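Local coordinates for protein beta-glucuronidase (Dictyoglomus thermophilum, PDB 6XXW) that probably hydrolyses beta-D-glucuronides, as expected of a beta-glucuronidase of glycoside hydrolase family 2, at residues Tyr526-Ile531 with Lys579-Phe584; Gly507-Ser512 with Leu520-Glu525; Phe92-Ala97 with Pro185-Thr190. All blocks are in the same frame, centred on the assembly; numbering follows the deposited sequence.

How the interactions relate
All three contacts are largely buried, but in different places. Interactions 1 and 2 sit together in the TIM-barrel domain, their centres about 8 Å apart. They share helix 524-538, and both meet a second subunit of the assembly. Two probable hydrogen bonds join them: M580 N to E524 OE1 and K579 NZ to A510 O. Interaction 3 lies in the sugar-binding domain on the other side of the chain's centre, about 42 Å away between centres, and no other chain touches it. The chemistry follows the place: side chains and one water between two helices in interaction 1, turn and loop backbone in interaction 2, a regular antiparallel strand pair in interaction 3.

Interaction 1: residues Tyr526-Ile531 with Lys579-Phe584; sequences YQQEMI and KMVAHF
With chi1 at 72°, V581 holds CG1 between its backbone N and its carbonyl carbon and sends CG2 anti to the N, so its two methyls serve different neighbours on 526-531. CG1 rests against the amide of Q527, 3.5 Å from CD, and CG2 meets I531 CD1 at 3.7 Å. Q527 reaches that place because its chain is extended, with CG anti to the backbone N (chi1 173°). Its amide is gripped at both ends: NE2 bonds to G570 O, and OE1 accepts a hydrogen bond from a water at 2.7 Å. The same water takes the N-H of V581 at 3.0 Å, so it links the glutamine to the first turn of the second helix. The methylenes of K579 pass at about a right angle to the Q527 chain, K579 CD lying 3.8 Å from Q527 OE1, on the way to a salt bridge between NZ and D554. Q528, also extended, sets its CB against V581 CB and runs on past F584, its amide carbon CD 3.9 Å from F584 CB, with M580 CG close by. The F584 ring continues the apolar strip, its CE2 4.2 Å from I531 CG2, and goes on to touch K532 and V535 further along the same helix. Helices 524-538 and 580-591 run side by side, their short segments 31° from parallel with axes 8.9 Å apart at closest approach; the first connects barrel strands 501-505 and 544-550, the second follows strand 544-550, and M580 and H583 pack against a second subunit.

Interaction 2: residues Gly507-Ser512 with Leu520-Glu525; sequences GADAIS and LMFTEE
The ring of F522 lies obliquely against D509, whose CB is 3.7 Å from both CD2 and CE2, while W472 meets the same ring edge-to-face. The aspartate's carboxylate serves other partners, in a salt bridge with K569 and a bond to K568 N. A510 takes the next place, its CB 3.6 Å from T523 O. Further along, the extended E524 chain runs beside I511 and S512, with CG 3.9 Å from I511 O; its OE2 accepts from G513 N and bonds to H515 of a second subunit. S512 OG instead bonds to G513 O of that subunit. Between the side chains the backbones are joined directly by I511 N to F522 O, 3.0 Å, with the donor tilted 30° from the carbonyl plane. A water bridges D509 O, F522 N and T523 O. F522 has the positive phi (86°) of the third position in the type II turn L520-T523, which T523 N closes on L520 O; T523 OG1 gives that oxygen a second bond, 2.6 Å, on a lone pair. T523 is also the N-cap of helix 524-538, its OG1 receiving Y526 N: a turn and cap that start the helix in a strand-to-helix loop of the TIM barrel.

Interaction 3: residues Phe92-Ala97 with Pro185-Thr190; sequences FLRVGA and PVVIYT
F92 and Y189 make the tight end of this strand pair. F92 CB sits over one face of the Y189 ring, 3.6 Å from its centroid, toward the rim. The two rings are near parallel (20°) but slid so far that they barely overlap. A chi1 of 67° lays the tyrosine ring across the partner strand, its edge toward R94 CB and its OH bonded to E122, which also salt-bridges R94 NE; R94 NH2 bonds to L22 O. Replacing Y189 by an alanine would probably leave F92 CB without its ring cover and E122 without the phenol hydroxyl. F92 N to Y189 O (2.7 Å) and R94 N to V187 O (2.8 Å) are almost straight antiparallel backbone bonds. This pair belongs to the jelly-roll-like beta-sandwich of the family 2 sugar-binding domain. L93, V95 and V186 face inward to strand 134-142; I188, on their face, touches L35 and sets CG1 3.6 Å from L93 CD1. Packing is looser toward the other end: V95 CG1 lies 4.4 Å from V186 CG2, and G96 N reaches P185 O from above the carbonyl plane, 3.0 Å. P185 at this end, and V187 on the face of R94 and Y189, are partly exposed.

Interaction 1: residues Tyr526-Ile531 with Lys579-Phe584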
loop_
_atom_site.group_PDB
_atom_site.type_symbol
_atom_site.label_atom_id
_atom_site.label_comp_id
_atom_site.label_asym_id
_atom_site.label_seq_id
_atom_site.Cartn_x
_atom_site.Cartn_y
_atom_site.Cartn_z
ATOM N N TYR A 526 9.307 9.522 -9.073
ATOM C CA TYR A 526 9.497 10.962 -9.148
ATOM C C TYR A 526 10.514 11.416 -8.117
ATOM O O TYR A 526 11.384 12.243 -8.416
ATOM C CB TYR A 526 8.165 11.687 -8.955
ATOM C CG TYR A 526 8.216 13.139 -9.397
ATOM C CD1 TYR A 526 8.703 14.128 -8.538
ATOM C CD2 TYR A 526 7.812 13.514 -10.670
ATOM C CE1 TYR A 526 8.773 15.455 -8.934
ATOM C CE2 TYR A 526 7.861 14.841 -11.074
ATOM C CZ TYR A 526 8.348 15.807 -10.199
ATOM O OH TYR A 526 8.410 17.123 -10.590
ATOM N N GLN A 527 10.432 10.864 -6.900
ATOM C CA GLN A 527 11.393 11.217 -5.864
ATOM C C GLN A 527 12.819 10.895 -6.310
ATOM O O GLN A 527 13.726 11.728 -6.174
ATOM C CB GLN A 527 11.037 10.502 -4.556
ATOM C CG GLN A 527 12.082 10.684 -3.443
ATOM C CD GLN A 527 11.791 9.806 -2.231
ATOM O OE1 GLN A 527 11.339 8.673 -2.369
ATOM N NE2 GLN A 527 12.056 10.327 -1.041
ATOM N N GLN A 528 13.031 9.698 -6.873
ATOM C CA GLN A 528 14.372 9.313 -7.316
ATOM C C GLN A 528 14.852 10.174 -8.481
ATOM O O GLN A 528 16.015 10.587 -8.511
ATOM C CB GLN A 528 14.409 7.820 -7.702
ATOM C CG GLN A 528 15.701 7.381 -8.420
ATOM C CD GLN A 528 15.889 5.868 -8.466
ATOM O OE1 GLN A 528 15.917 5.202 -7.433
ATOM N NE2 GLN A 528 16.011 5.323 -9.670
ATOM N N GLU A 529 13.984 10.444 -9.463
ATOM C CA GLU A 529 14.427 11.220 -10.621
ATOM C C GLU A 529 14.760 12.654 -10.223
ATOM O O GLU A 529 15.764 13.216 -10.673
ATOM C CB GLU A 529 13.356 11.200 -11.712
ATOM C CG GLU A 529 13.795 11.833 -13.032
ATOM C CD GLU A 529 14.896 11.048 -13.736
ATOM O OE1 GLU A 529 15.004 9.819 -13.524
ATOM O OE2 GLU A 529 15.663 11.672 -14.503
ATOM N N MET A 530 13.924 13.260 -9.383
ATOM C CA MET A 530 14.212 14.607 -8.911
ATOM C C MET A 530 15.565 14.652 -8.207
ATOM O O MET A 530 16.418 15.491 -8.516
ATOM C CB MET A 530 13.097 15.072 -7.973
ATOM C CG MET A 530 13.403 16.407 -7.311
ATOM S SD MET A 530 12.123 16.871 -6.127
ATOM C CE MET A 530 12.729 18.492 -5.611
ATOM N N ILE A 531 15.795 13.725 -7.280
ATOM C CA ILE A 531 17.037 13.745 -6.513
ATOM C C ILE A 531 18.226 13.506 -7.435
ATOM O O ILE A 531 19.259 14.183 -7.335
ATOM C CB ILE A 531 16.959 12.715 -5.366
ATOM C CG1 ILE A 531 16.107 13.277 -4.219
ATOM C CG2 ILE A 531 18.341 12.324 -4.878
ATOM C CD1 ILE A 531 15.717 12.239 -3.176
ATOM N N LYS A 579 13.028 3.325 0.588
ATOM C CA LYS A 579 12.315 3.511 -0.665
ATOM C C LYS A 579 13.292 3.345 -1.827
ATOM O O LYS A 579 14.495 3.176 -1.632
ATOM C CB LYS A 579 11.622 4.879 -0.704
ATOM C CG LYS A 579 10.580 5.047 0.395
ATOM C CD LYS A 579 9.940 6.442 0.320
ATOM C CE LYS A 579 9.257 6.798 1.640
ATOM N NZ LYS A 579 8.791 8.224 1.674
ATOM N N MET A 580 12.767 3.408 -3.059
ATOM C CA MET A 580 13.608 3.231 -4.239
ATOM C C MET A 580 14.837 4.139 -4.212
ATOM O O MET A 580 15.963 3.685 -4.449
ATOM C CB MET A 580 12.784 3.480 -5.503
ATOM C CG MET A 580 13.461 3.004 -6.768
ATOM S SD MET A 580 12.431 3.363 -8.210
ATOM C CE MET A 580 10.863 2.815 -7.577
ATOM N N VAL A 581 14.646 5.427 -3.905
ATOM C CA VAL A 581 15.767 6.365 -3.984
ATOM C C VAL A 581 16.858 6.065 -2.959
ATOM O O VAL A 581 18.008 6.466 -3.169
ATOM C CB VAL A 581 15.277 7.821 -3.829
ATOM C CG1 VAL A 581 14.861 8.094 -2.415
ATOM C CG2 VAL A 581 16.369 8.810 -4.274
ATOM N N ALA A 582 16.542 5.366 -1.859
ATOM C CA ALA A 582 17.593 4.939 -0.931
ATOM C C ALA A 582 18.653 4.111 -1.644
ATOM O O ALA A 582 19.850 4.239 -1.364
ATOM C CB ALA A 582 16.997 4.135 0.225
ATOM N N HIS A 583 18.233 3.250 -2.574
ATOM C CA HIS A 583 19.206 2.443 -3.297
ATOM C C HIS A 583 19.994 3.270 -4.306
ATOM O O HIS A 583 21.188 3.015 -4.506
ATOM C CB HIS A 583 18.486 1.268 -3.949
ATOM C CG HIS A 583 17.650 0.506 -2.975
ATOM N ND1 HIS A 583 18.195 -0.391 -2.083
ATOM C CD2 HIS A 583 16.328 0.571 -2.688
ATOM C CE1 HIS A 583 17.234 -0.888 -1.324
ATOM N NE2 HIS A 583 16.092 -0.315 -1.665
ATOM N N PHE A 584 19.367 4.264 -4.940
ATOM C CA PHE A 584 20.127 5.184 -5.784
ATOM C C PHE A 584 21.212 5.891 -4.974
ATOM O O PHE A 584 22.369 5.982 -5.403
ATOM C CB PHE A 584 19.199 6.215 -6.438
ATOM C CG PHE A 584 19.942 7.376 -7.059
ATOM C CD1 PHE A 584 20.506 7.259 -8.318
ATOM C CD2 PHE A 584 20.119 8.564 -6.361
ATOM C CE1 PHE A 584 21.214 8.329 -8.885
ATOM C CE2 PHE A 584 20.834 9.619 -6.910
ATOM C CZ PHE A 584 21.381 9.501 -8.176
HETATM O O HOH W 1 12.025 6.795 -4.188
#

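Interaction 2: residues Gly507-Ser512 with Leu520-Glu525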
loop_
_atom_site.group_PDB
_atom_site.type_symbol
_atom_site.label_atom_id
_atom_site.label_comp_id
_atom_site.label_asym_id
_atom_site.label_seq_id
_atom_site.Cartn_x
_atom_site.Cartn_y
_atom_site.Cartn_z
ATOM N N GLY A 507 14.031 17.330 -2.219
ATOM C CA GLY A 507 13.331 16.063 -2.188
ATOM C C GLY A 507 11.884 16.235 -2.589
ATOM O O GLY A 507 11.424 17.333 -2.913
ATOM N N ALA A 508 11.174 15.103 -2.556
ATOM C CA ALA A 508 9.801 14.997 -3.027
ATOM C C ALA A 508 9.059 14.006 -2.141
ATOM O O ALA A 508 9.653 13.019 -1.698
ATOM C CB ALA A 508 9.770 14.534 -4.492
ATOM N N ASP A 509 7.781 14.269 -1.859
ATOM C CA ASP A 509 6.978 13.282 -1.140
ATOM C C ASP A 509 6.807 12.040 -2.003
ATOM O O ASP A 509 6.592 12.144 -3.212
ATOM C CB ASP A 509 5.595 13.836 -0.787
ATOM C CG ASP A 509 5.647 14.957 0.226
ATOM O OD1 ASP A 509 5.981 16.100 -0.175
ATOM O OD2 ASP A 509 5.331 14.699 1.409
ATOM N N ALA A 510 6.936 10.857 -1.391
ATOM C CA ALA A 510 6.706 9.598 -2.097
ATOM C C ALA A 510 5.958 8.645 -1.175
ATOM O O ALA A 510 6.439 8.328 -0.085
ATOM C CB ALA A 510 8.016 8.958 -2.578
ATOM N N ILE A 511 4.774 8.211 -1.592
ATOM C CA ILE A 511 4.070 7.169 -0.858
ATOM C C ILE A 511 4.704 5.835 -1.226
ATOM O O ILE A 511 4.837 5.515 -2.410
ATOM C CB ILE A 511 2.569 7.166 -1.188
ATOM C CG1 ILE A 511 1.946 8.557 -1.017
ATOM C CG2 ILE A 511 1.853 6.125 -0.321
ATOM C CD1 ILE A 511 2.206 9.178 0.315
ATOM N N SER A 512 5.104 5.062 -0.219
ATOM C CA SER A 512 5.674 3.746 -0.480
ATOM C C SER A 512 4.685 2.889 -1.272
ATOM O O SER A 512 3.525 2.751 -0.891
ATOM C CB SER A 512 6.036 3.072 0.851
ATOM O OG SER A 512 6.723 1.861 0.619
ATOM N N LEU A 520 5.306 10.585 -11.790
ATOM C CA LEU A 520 4.316 11.543 -11.308
ATOM C C LEU A 520 4.614 11.929 -9.863
ATOM O O LEU A 520 5.117 11.111 -9.086
ATOM C CB LEU A 520 2.895 10.954 -11.369
ATOM C CG LEU A 520 2.272 10.681 -12.738
ATOM C CD1 LEU A 520 1.067 9.756 -12.607
ATOM C CD2 LEU A 520 1.859 12.018 -13.318
ATOM N N MET A 521 4.270 13.168 -9.487
ATOM C CA MET A 521 4.429 13.573 -8.088
ATOM C C MET A 521 3.771 12.554 -7.160
ATOM O O MET A 521 2.684 12.042 -7.448
ATOM C CB MET A 521 3.819 14.955 -7.845
ATOM C CG MET A 521 4.633 16.103 -8.415
ATOM S SD MET A 521 3.712 17.643 -8.231
ATOM C CE MET A 521 3.915 17.972 -6.477
ATOM N N PHE A 522 4.463 12.242 -6.059
ATOM C CA PHE A 522 4.099 11.338 -4.962
ATOM C C PHE A 522 4.486 9.888 -5.263
ATOM O O PHE A 522 4.253 9.020 -4.421
ATOM C CB PHE A 522 2.612 11.417 -4.565
ATOM C CG PHE A 522 2.243 12.728 -3.889
ATOM C CD1 PHE A 522 1.713 13.779 -4.628
ATOM C CD2 PHE A 522 2.444 12.904 -2.519
ATOM C CE1 PHE A 522 1.385 15.002 -4.012
ATOM C CE2 PHE A 522 2.113 14.131 -1.893
ATOM C CZ PHE A 522 1.592 15.170 -2.648
ATOM N N THR A 523 5.106 9.604 -6.402
ATOM C CA THR A 523 5.578 8.253 -6.675
ATOM C C THR A 523 7.045 8.121 -6.264
ATOM O O THR A 523 7.774 9.107 -6.156
ATOM C CB THR A 523 5.418 7.905 -8.156
ATOM O OG1 THR A 523 6.247 8.769 -8.943
ATOM C CG2 THR A 523 3.957 8.109 -8.590
ATOM N N GLU A 524 7.467 6.875 -6.031
ATOM C CA GLU A 524 8.875 6.626 -5.735
ATOM C C GLU A 524 9.764 7.016 -6.907
ATOM O O GLU A 524 10.892 7.485 -6.700
ATOM C CB GLU A 524 9.083 5.150 -5.364
ATOM C CG GLU A 524 8.268 4.699 -4.152
ATOM C CD GLU A 524 8.721 3.339 -3.599
ATOM O OE1 GLU A 524 9.932 3.027 -3.704
ATOM O OE2 GLU A 524 7.870 2.592 -3.072
ATOM N N GLU A 525 9.270 6.843 -8.143
ATOM C CA GLU A 525 10.054 7.208 -9.318
ATOM C C GLU A 525 10.328 8.705 -9.354
ATOM O O GLU A 525 11.447 9.131 -9.660
ATOM C CB GLU A 525 9.326 6.775 -10.593
ATOM C CG GLU A 525 9.490 5.286 -10.909
ATOM C CD GLU A 525 8.589 4.408 -10.054
ATOM O OE1 GLU A 525 7.700 4.960 -9.359
ATOM O OE2 GLU A 525 8.774 3.174 -10.076
HETATM O O HOH W 2 7.289 11.930 -5.675
#

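Interaction 3: residues Phe92-Ala97 with Pro185-Thr190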
loop_
_atom_site.group_PDB
_atom_site.type_symbol
_atom_site.label_atom_id
_atom_site.label_comp_id
_atom_site.label_asym_id
_atom_site.label_seq_id
_atom_site.Cartn_x
_atom_site.Cartn_y
_atom_site.Cartn_z
ATOM N N PHE A 92 21.031 15.509 42.120
ATOM C CA PHE A 92 20.566 16.300 40.991
ATOM C C PHE A 92 19.426 15.574 40.296
ATOM O O PHE A 92 19.482 14.358 40.083
ATOM C CB PHE A 92 21.692 16.571 39.992
ATOM C CG PHE A 92 22.774 17.482 40.521
ATOM C CD1 PHE A 92 22.642 18.860 40.432
ATOM C CD2 PHE A 92 23.915 16.955 41.100
ATOM C CE1 PHE A 92 23.634 19.704 40.918
ATOM C CE2 PHE A 92 24.914 17.784 41.592
ATOM C CZ PHE A 92 24.775 19.164 41.496
ATOM N N LEU A 93 18.396 16.327 39.947
ATOM C CA LEU A 93 17.272 15.817 39.178
ATOM C C LEU A 93 17.345 16.448 37.802
ATOM O O LEU A 93 17.274 17.670 37.689
ATOM C CB LEU A 93 15.957 16.159 39.867
ATOM C CG LEU A 93 14.658 15.918 39.106
ATOM C CD1 LEU A 93 14.523 14.459 38.770
ATOM C CD2 LEU A 93 13.528 16.350 39.988
ATOM N N ARG A 94 17.488 15.620 36.771
ATOM C CA ARG A 94 17.698 16.083 35.404
ATOM C C ARG A 94 16.539 15.639 34.518
ATOM O O ARG A 94 16.117 14.477 34.568
ATOM C CB ARG A 94 19.031 15.546 34.868
ATOM C CG ARG A 94 19.183 15.551 33.358
ATOM C CD ARG A 94 19.703 16.892 32.868
ATOM N NE ARG A 94 21.028 17.199 33.401
ATOM C CZ ARG A 94 22.163 17.062 32.719
ATOM N NH1 ARG A 94 22.141 16.612 31.465
ATOM N NH2 ARG A 94 23.319 17.369 33.299
ATOM N N VAL A 95 16.022 16.566 33.717
ATOM C CA VAL A 95 15.000 16.267 32.713
ATOM C C VAL A 95 15.648 16.486 31.354
ATOM O O VAL A 95 16.117 17.590 31.057
ATOM C CB VAL A 95 13.746 17.143 32.878
ATOM C CG1 VAL A 95 12.712 16.810 31.789
ATOM C CG2 VAL A 95 13.145 16.969 34.255
ATOM N N GLY A 96 15.703 15.430 30.543
ATOM C CA GLY A 96 16.413 15.525 29.282
ATOM C C GLY A 96 15.777 16.514 28.324
ATOM O O GLY A 96 16.480 17.253 27.628
ATOM N N ALA A 97 14.444 16.520 28.252
ATOM C CA ALA A 97 13.706 17.458 27.409
ATOM C C ALA A 97 12.217 17.346 27.705
ATOM O O ALA A 97 11.708 16.243 27.933
ATOM C CB ALA A 97 13.959 17.205 25.912
ATOM N N PRO A 185 15.014 11.192 28.845
ATOM C CA PRO A 185 14.916 10.563 30.170
ATOM C C PRO A 185 14.979 11.553 31.326
ATOM O O PRO A 185 15.686 12.559 31.280
ATOM C CB PRO A 185 16.117 9.609 30.189
ATOM C CG PRO A 185 16.270 9.211 28.745
ATOM C CD PRO A 185 15.997 10.491 27.991
ATOM N N VAL A 186 14.199 11.252 32.355
ATOM C CA VAL A 186 14.291 11.904 33.653
ATOM C C VAL A 186 15.187 11.041 34.525
ATOM O O VAL A 186 14.944 9.837 34.665
ATOM C CB VAL A 186 12.906 12.052 34.294
ATOM C CG1 VAL A 186 13.028 12.751 35.647
ATOM C CG2 VAL A 186 11.936 12.806 33.357
ATOM N N VAL A 187 16.236 11.629 35.100
ATOM C CA VAL A 187 17.134 10.846 35.941
ATOM C C VAL A 187 17.505 11.649 37.180
ATOM O O VAL A 187 17.443 12.880 37.202
ATOM C CB VAL A 187 18.416 10.394 35.194
ATOM C CG1 VAL A 187 18.075 9.753 33.834
ATOM C CG2 VAL A 187 19.355 11.563 35.013
ATOM N N ILE A 188 17.885 10.922 38.223
ATOM C CA ILE A 188 18.442 11.498 39.439
ATOM C C ILE A 188 19.858 10.966 39.586
ATOM O O ILE A 188 20.100 9.771 39.402
ATOM C CB ILE A 188 17.587 11.158 40.671
ATOM C CG1 ILE A 188 16.179 11.714 40.491
ATOM C CG2 ILE A 188 18.186 11.786 41.921
ATOM C CD1 ILE A 188 15.316 11.572 41.707
ATOM N N TYR A 189 20.802 11.849 39.872
ATOM C CA TYR A 189 22.178 11.404 39.997
ATOM C C TYR A 189 22.829 12.120 41.166
ATOM O O TYR A 189 22.384 13.195 41.578
ATOM C CB TYR A 189 22.959 11.603 38.680
ATOM C CG TYR A 189 23.199 13.026 38.235
ATOM C CD1 TYR A 189 22.255 13.714 37.468
ATOM C CD2 TYR A 189 24.392 13.670 38.536
ATOM C CE1 TYR A 189 22.489 15.018 37.032
ATOM C CE2 TYR A 189 24.633 14.976 38.113
ATOM C CZ TYR A 189 23.681 15.644 37.367
ATOM O OH TYR A 189 23.936 16.928 36.957
ATOM N N THR A 190 23.854 11.482 41.729
ATOM C CA THR A 190 24.606 12.024 42.851
ATOM C C THR A 190 25.991 12.469 42.407
ATOM O O THR A 190 26.559 11.932 41.452
ATOM C CB THR A 190 24.773 10.988 43.971
ATOM O OG1 THR A 190 25.501 9.856 43.463
ATOM C CG2 THR A 190 23.427 10.528 44.488
#